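Local atomic coordinates of putative aspartate aminotransferase (Thermus thermophilus, PDB entry 1IUG), a protein that probably transfers amino groups between amino acids and 2-oxo acids, using pyridoxal 5'-phosphate as its cofactor. Residues P107-T111 with T134-A138; G272-V276 with A286-P290; L42-A46 with L243-L247. One frame throughout, in Å; residues are numbered along the deposited sequence.

Interaction 1 of 3, residues P107-T111 with T134-A138; sequences PYGDT and TGALA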
# COMPACT_ATOMS: atom_id res chain seq x y z
N PRO A 107 -29.94 11.78 5.60
CA PRO A 107 -30.29 11.23 4.29
C PRO A 107 -29.12 11.45 3.33
O PRO A 107 -28.47 12.50 3.38
CB PRO A 107 -31.48 12.10 3.88
CG PRO A 107 -32.12 12.44 5.19
CD PRO A 107 -30.93 12.78 6.05
N TYR A 108 -28.81 10.45 2.52
CA TYR A 108 -27.72 10.57 1.56
C TYR A 108 -27.96 11.81 0.70
O TYR A 108 -29.03 11.97 0.10
CB TYR A 108 -27.62 9.32 0.68
CG TYR A 108 -26.77 8.20 1.26
CD1 TYR A 108 -25.91 7.46 0.44
CD2 TYR A 108 -26.84 7.87 2.61
CE1 TYR A 108 -25.14 6.42 0.96
CE2 TYR A 108 -26.06 6.82 3.14
CZ TYR A 108 -25.22 6.10 2.31
OH TYR A 108 -24.48 5.06 2.81
N GLY A 109 -26.99 12.71 0.69
CA GLY A 109 -27.11 13.95 -0.07
C GLY A 109 -27.07 15.14 0.87
O GLY A 109 -26.81 16.27 0.45
N ASP A 110 -27.35 14.88 2.15
CA ASP A 110 -27.35 15.92 3.18
C ASP A 110 -26.03 15.97 3.93
O ASP A 110 -25.18 15.09 3.79
CB ASP A 110 -28.49 15.67 4.18
CG ASP A 110 -29.86 16.01 3.62
OD1 ASP A 110 -30.12 15.73 2.43
OD2 ASP A 110 -30.69 16.56 4.39
N THR A 111 -25.85 17.03 4.71
CA THR A 111 -24.64 17.22 5.51
C THR A 111 -25.06 17.65 6.92
O THR A 111 -26.14 18.20 7.12
CB THR A 111 -23.70 18.30 4.91
OG1 THR A 111 -24.41 19.53 4.73
CG2 THR A 111 -23.13 17.83 3.57
N THR A 134 -22.06 10.89 -2.54
CA THR A 134 -23.24 11.72 -2.76
C THR A 134 -22.94 13.04 -3.47
O THR A 134 -23.83 13.65 -4.07
CB THR A 134 -23.95 12.04 -1.44
OG1 THR A 134 -23.13 12.90 -0.65
CG2 THR A 134 -24.22 10.75 -0.66
N GLY A 135 -21.68 13.46 -3.43
CA GLY A 135 -21.27 14.71 -4.05
C GLY A 135 -21.47 15.87 -3.09
O GLY A 135 -21.40 17.04 -3.48
N ALA A 136 -21.68 15.55 -1.81
CA ALA A 136 -21.90 16.55 -0.78
C ALA A 136 -20.62 17.10 -0.16
O ALA A 136 -19.65 16.37 0.05
CB ALA A 136 -22.80 15.98 0.31
N LEU A 137 -20.64 18.39 0.15
CA LEU A 137 -19.51 19.07 0.77
C LEU A 137 -19.94 19.57 2.15
O LEU A 137 -20.83 20.40 2.26
CB LEU A 137 -19.08 20.26 -0.09
CG LEU A 137 -17.82 21.01 0.35
CD1 LEU A 137 -16.62 20.09 0.22
CD2 LEU A 137 -17.64 22.26 -0.49
N ALA A 138 -19.30 19.06 3.19
CA ALA A 138 -19.62 19.47 4.55
C ALA A 138 -18.93 20.79 4.89
O ALA A 138 -17.86 21.10 4.36
CB ALA A 138 -19.19 18.40 5.54
O HOH W 1 -24.41 13.18 1.67
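The methyl of Thr134 packs against Gly109 and Tyr108, the two central residues of a type II beta turn from Pro107 to Asp110, closed by Asp110 N bonding to Pro107 O. Thr134 CG2 comes within 3.7 Å of Gly109 N and 3.9 Å of Tyr108 CD1, the Thr134 and Tyr108 side chains crossing at about a right angle. Farther along, Thr111 CG2 touches Ala136 CB and the carbonyl of Leu137, 3.7 Å from Leu137 O. Polar contact between the segments runs through a water, which accepts from Gly109 N and from Thr134 OG1 (2.7 Å) and donates to Asp110 O. With chi1 at 68°, Thr134 OG1 sits between its backbone N and carbonyl carbon, where it also receives Ala136 N in an ST turn; Gly135 and Ala136 form a G1 beta bulge opposite Glu131. Replacing Thr134 by an alanine would probably leave the water without one of its three partners and Ala136 N without its acceptor. Outside the pair, Asp110 makes a salt bridge to Lys278. Arg322, predicted to bind substrate, is about 7 Å from Thr134, side chain to side chain. The Ala136 N to Thr134 OG1 bond is 3.2 Å, bent to 141°.

Interaction 2 of 3, residues G272-V276 with A286-P290; sequences GLRPV and AFYLP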
# COMPACT_ATOMS: atom_id res chain seq x y z
N GLY A 272 -33.05 18.33 -17.40
CA GLY A 272 -34.10 17.89 -16.50
C GLY A 272 -33.71 16.95 -15.37
O GLY A 272 -34.59 16.38 -14.72
N LEU A 273 -32.42 16.78 -15.12
CA LEU A 273 -31.96 15.90 -14.05
C LEU A 273 -31.93 16.63 -12.72
O LEU A 273 -31.73 17.85 -12.68
CB LEU A 273 -30.57 15.34 -14.34
CG LEU A 273 -30.34 14.62 -15.67
CD1 LEU A 273 -28.95 14.02 -15.67
CD2 LEU A 273 -31.38 13.53 -15.87
N ARG A 274 -32.11 15.89 -11.63
CA ARG A 274 -32.11 16.46 -10.30
C ARG A 274 -30.83 16.12 -9.53
O ARG A 274 -30.47 14.95 -9.42
CB ARG A 274 -33.33 15.97 -9.51
CG ARG A 274 -34.28 17.07 -9.07
CD ARG A 274 -33.56 18.06 -8.15
NE ARG A 274 -34.27 19.33 -8.02
CZ ARG A 274 -33.72 20.46 -7.57
NH1 ARG A 274 -32.45 20.48 -7.19
NH2 ARG A 274 -34.44 21.57 -7.51
N PRO A 275 -30.12 17.14 -9.03
CA PRO A 275 -28.88 16.97 -8.26
C PRO A 275 -29.16 16.24 -6.95
O PRO A 275 -30.23 16.39 -6.36
CB PRO A 275 -28.44 18.41 -8.00
CG PRO A 275 -28.95 19.14 -9.19
CD PRO A 275 -30.33 18.57 -9.34
N VAL A 276 -28.19 15.46 -6.48
CA VAL A 276 -28.33 14.72 -5.24
C VAL A 276 -28.04 15.54 -3.98
O VAL A 276 -28.84 15.54 -3.04
CB VAL A 276 -27.46 13.43 -5.25
CG1 VAL A 276 -27.58 12.70 -3.92
CG2 VAL A 276 -27.88 12.53 -6.38
N ALA A 286 -23.24 14.44 -8.99
CA ALA A 286 -24.16 13.34 -8.77
C ALA A 286 -25.58 13.69 -9.21
O ALA A 286 -26.10 14.76 -8.87
CB ALA A 286 -24.14 12.92 -7.31
N PHE A 287 -26.20 12.79 -9.96
CA PHE A 287 -27.56 13.00 -10.46
C PHE A 287 -28.51 11.85 -10.16
O PHE A 287 -28.10 10.68 -10.14
CB PHE A 287 -27.55 13.18 -11.99
CG PHE A 287 -26.78 14.37 -12.46
CD1 PHE A 287 -25.53 14.21 -13.05
CD2 PHE A 287 -27.30 15.65 -12.34
CE1 PHE A 287 -24.81 15.31 -13.52
CE2 PHE A 287 -26.60 16.76 -12.80
CZ PHE A 287 -25.35 16.59 -13.39
N TYR A 288 -29.77 12.19 -9.94
CA TYR A 288 -30.80 11.18 -9.72
C TYR A 288 -31.22 10.72 -11.12
O TYR A 288 -31.37 11.54 -12.02
CB TYR A 288 -32.02 11.77 -9.00
CG TYR A 288 -31.89 11.83 -7.50
CD1 TYR A 288 -31.76 13.06 -6.84
CD2 TYR A 288 -31.91 10.67 -6.73
CE1 TYR A 288 -31.65 13.13 -5.46
CE2 TYR A 288 -31.79 10.73 -5.34
CZ TYR A 288 -31.67 11.96 -4.71
OH TYR A 288 -31.55 12.02 -3.34
N LEU A 289 -31.34 9.41 -11.30
CA LEU A 289 -31.76 8.86 -12.58
C LEU A 289 -33.20 9.27 -12.89
O LEU A 289 -34.04 9.33 -11.99
CB LEU A 289 -31.67 7.32 -12.56
CG LEU A 289 -30.31 6.67 -12.77
CD1 LEU A 289 -30.40 5.19 -12.43
CD2 LEU A 289 -29.86 6.86 -14.20
N PRO A 290 -33.48 9.60 -14.16
CA PRO A 290 -34.84 10.00 -14.55
C PRO A 290 -35.80 8.83 -14.33
O PRO A 290 -35.38 7.67 -14.30
CB PRO A 290 -34.69 10.32 -16.03
CG PRO A 290 -33.27 10.75 -16.16
CD PRO A 290 -32.55 9.75 -15.29
O HOH W 2 -33.33 13.37 -12.17
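Leu273 and Val276 are the bumps that residues 272-276 press onto residues 286-290, across the beta hairpin of the short, weakly bonded strand 274-275 and strand 285-288 at one edge of a mixed sheet. Val276 CG2 fits the corner made by Ala286 CB and one face of the Tyr288 ring, almost central over the ring in a CH-pi contact 4.0 Å from its centroid. With CG1 anti to the backbone N (chi1 178°), CG2 lies anti to the carbonyl carbon and meets the ring. The Leu273 fork reaches from the Phe287 ring to Pro290: CD1 lies over a ring face, offset toward the rim, while CD2 wedges against Pro290 CG at a tight 3.4 Å. The edge of the Tyr288 ring is lined by two carbonyls, Arg274 O and Pro275 O. The backbones are joined by a nearly straight bond from Tyr288 N to Arg274 O (2.9 Å, 165°), and a water bridges Arg274 N to Tyr288 O. Strand 320-323 continues the sheet: Phe321 meets the Phe287 ring, and Ala286 touches Arg322, predicted to bind substrate. A longer bond, 3.3 Å from Val276 N to Ala286 O, has its donor above the carbonyl plane.

Interaction 3 of 3, residues L42-A46 with L243-L247; sequences LLREA and LEEVL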
# COMPACT_ATOMS: atom_id res chain seq x y z
N LEU A 42 5.96 19.34 0.29
CA LEU A 42 4.92 19.81 -0.62
C LEU A 42 3.51 19.47 -0.11
O LEU A 42 2.60 20.28 -0.23
CB LEU A 42 5.15 19.22 -2.02
CG LEU A 42 6.42 19.73 -2.73
CD1 LEU A 42 6.65 18.95 -4.01
CD2 LEU A 42 6.30 21.23 -3.02
N LEU A 43 3.35 18.28 0.46
CA LEU A 43 2.06 17.86 1.00
C LEU A 43 1.72 18.74 2.20
O LEU A 43 0.55 18.98 2.52
CB LEU A 43 2.12 16.39 1.41
CG LEU A 43 2.06 15.40 0.24
CD1 LEU A 43 2.62 14.05 0.63
CD2 LEU A 43 0.62 15.28 -0.25
N ARG A 44 2.77 19.21 2.85
CA ARG A 44 2.72 20.09 4.01
C ARG A 44 2.03 21.39 3.58
O ARG A 44 1.11 21.87 4.25
CB ARG A 44 4.17 20.35 4.43
CG ARG A 44 4.51 20.06 5.86
CD ARG A 44 3.76 20.91 6.83
NE ARG A 44 4.39 22.23 6.95
CZ ARG A 44 5.70 22.44 7.12
NH1 ARG A 44 6.55 21.42 7.19
NH2 ARG A 44 6.16 23.68 7.22
N GLU A 45 2.47 21.93 2.45
CA GLU A 45 1.90 23.15 1.89
C GLU A 45 0.49 22.90 1.39
O GLU A 45 -0.40 23.72 1.57
CB GLU A 45 2.74 23.65 0.71
CG GLU A 45 4.12 24.15 1.05
CD GLU A 45 4.87 24.63 -0.19
OE1 GLU A 45 4.22 25.19 -1.10
OE2 GLU A 45 6.11 24.44 -0.25
N ALA A 46 0.30 21.76 0.72
CA ALA A 46 -1.00 21.39 0.17
C ALA A 46 -2.07 21.30 1.26
O ALA A 46 -3.20 21.72 1.04
CB ALA A 46 -0.89 20.06 -0.58
N LEU A 243 2.70 17.89 -7.53
CA LEU A 243 2.60 18.99 -6.57
C LEU A 243 3.50 20.16 -6.95
O LEU A 243 3.14 21.31 -6.74
CB LEU A 243 2.91 18.51 -5.15
CG LEU A 243 1.82 17.66 -4.50
CD1 LEU A 243 2.30 17.14 -3.16
CD2 LEU A 243 0.54 18.47 -4.34
N GLU A 244 4.67 19.86 -7.51
CA GLU A 244 5.61 20.91 -7.92
C GLU A 244 5.01 21.81 -9.01
O GLU A 244 5.30 23.00 -9.05
CB GLU A 244 6.92 20.31 -8.43
CG GLU A 244 7.93 20.03 -7.33
CD GLU A 244 9.19 19.37 -7.86
OE1 GLU A 244 9.56 18.29 -7.34
OE2 GLU A 244 9.82 19.93 -8.78
N GLU A 245 4.19 21.23 -9.87
CA GLU A 245 3.56 21.98 -10.95
C GLU A 245 2.26 22.68 -10.55
O GLU A 245 2.01 23.81 -10.94
CB GLU A 245 3.30 21.08 -12.16
CG GLU A 245 2.81 21.85 -13.38
CD GLU A 245 2.40 20.95 -14.53
OE1 GLU A 245 1.18 20.87 -14.80
OE2 GLU A 245 3.29 20.34 -15.17
N VAL A 246 1.45 22.00 -9.74
CA VAL A 246 0.16 22.54 -9.32
C VAL A 246 0.18 23.59 -8.21
O VAL A 246 -0.51 24.60 -8.30
CB VAL A 246 -0.83 21.40 -8.94
CG1 VAL A 246 -2.11 21.98 -8.34
CG2 VAL A 246 -1.16 20.57 -10.16
N LEU A 247 0.98 23.35 -7.17
CA LEU A 247 1.05 24.27 -6.03
C LEU A 247 1.29 25.75 -6.33
O LEU A 247 0.68 26.62 -5.69
CB LEU A 247 2.05 23.74 -4.99
CG LEU A 247 1.43 23.31 -3.65
CD1 LEU A 247 0.11 22.57 -3.86
CD2 LEU A 247 2.41 22.45 -2.88
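Leu42 lies against Leu243 and Leu247 where helix 30-47 packs on helix 233-246, an apolar helix-helix contact. Followed outward, its CB meets Leu243 CD1 at 3.7 Å, with Leu243 CB at 3.9 Å; the two leucines run past each other in opposite directions. From CG, anti to the carbonyl carbon at chi1 -67°, the chain forks. CD1 touches Glu244 CG at 3.7 Å and also rests on Leu243 CB; CD2 meets Leu247 CD2 at 4.1 Å. Leu243 thus fits among several residues of the first helix, its CD1 touching Leu43 CG at 3.8 Å as the side chains cross at about a right angle, and its CD2 lying near Ala46 CB. Leu247 covers the next turn: its CD1 approaches Ala46 CB, and its CD2 lies against Glu45 CB and also nears the carboxylate oxygen OE1, so both ends of this exposed glutamate border the leucine. On the side of the sheet, Leu43 packs on Val53 and Ile55 of strand 52-57, while Leu243 also touches Leu187. Leu247 CD2 comes to 3.4 Å from Leu42 O, the carbonyl that already accepts the helical bond from Ala46 N.

From the N terminus, the chain first passes residues 42-46, which meet their partner only after 196 intervening residues, so interaction 3 closes a long loop joining helix 30-47 to helix 233-246. Interaction 1 nests inside that loop; its own closure spans 22 residues, through strand 124-128 of the seven-stranded sheet. Interaction 2 follows after interaction 3 has closed, as a short hairpin in the five-stranded sheet. Interactions 1 and 2 touch, Thr134 O lying 3.3 Å from Ala286 CB, which brings the loop following strand 100-105 and the 134-138 segment against the hairpin. Interaction 3 lies on the opposite side of the chain's centre from both, about 28 Å from interaction 1 between centres.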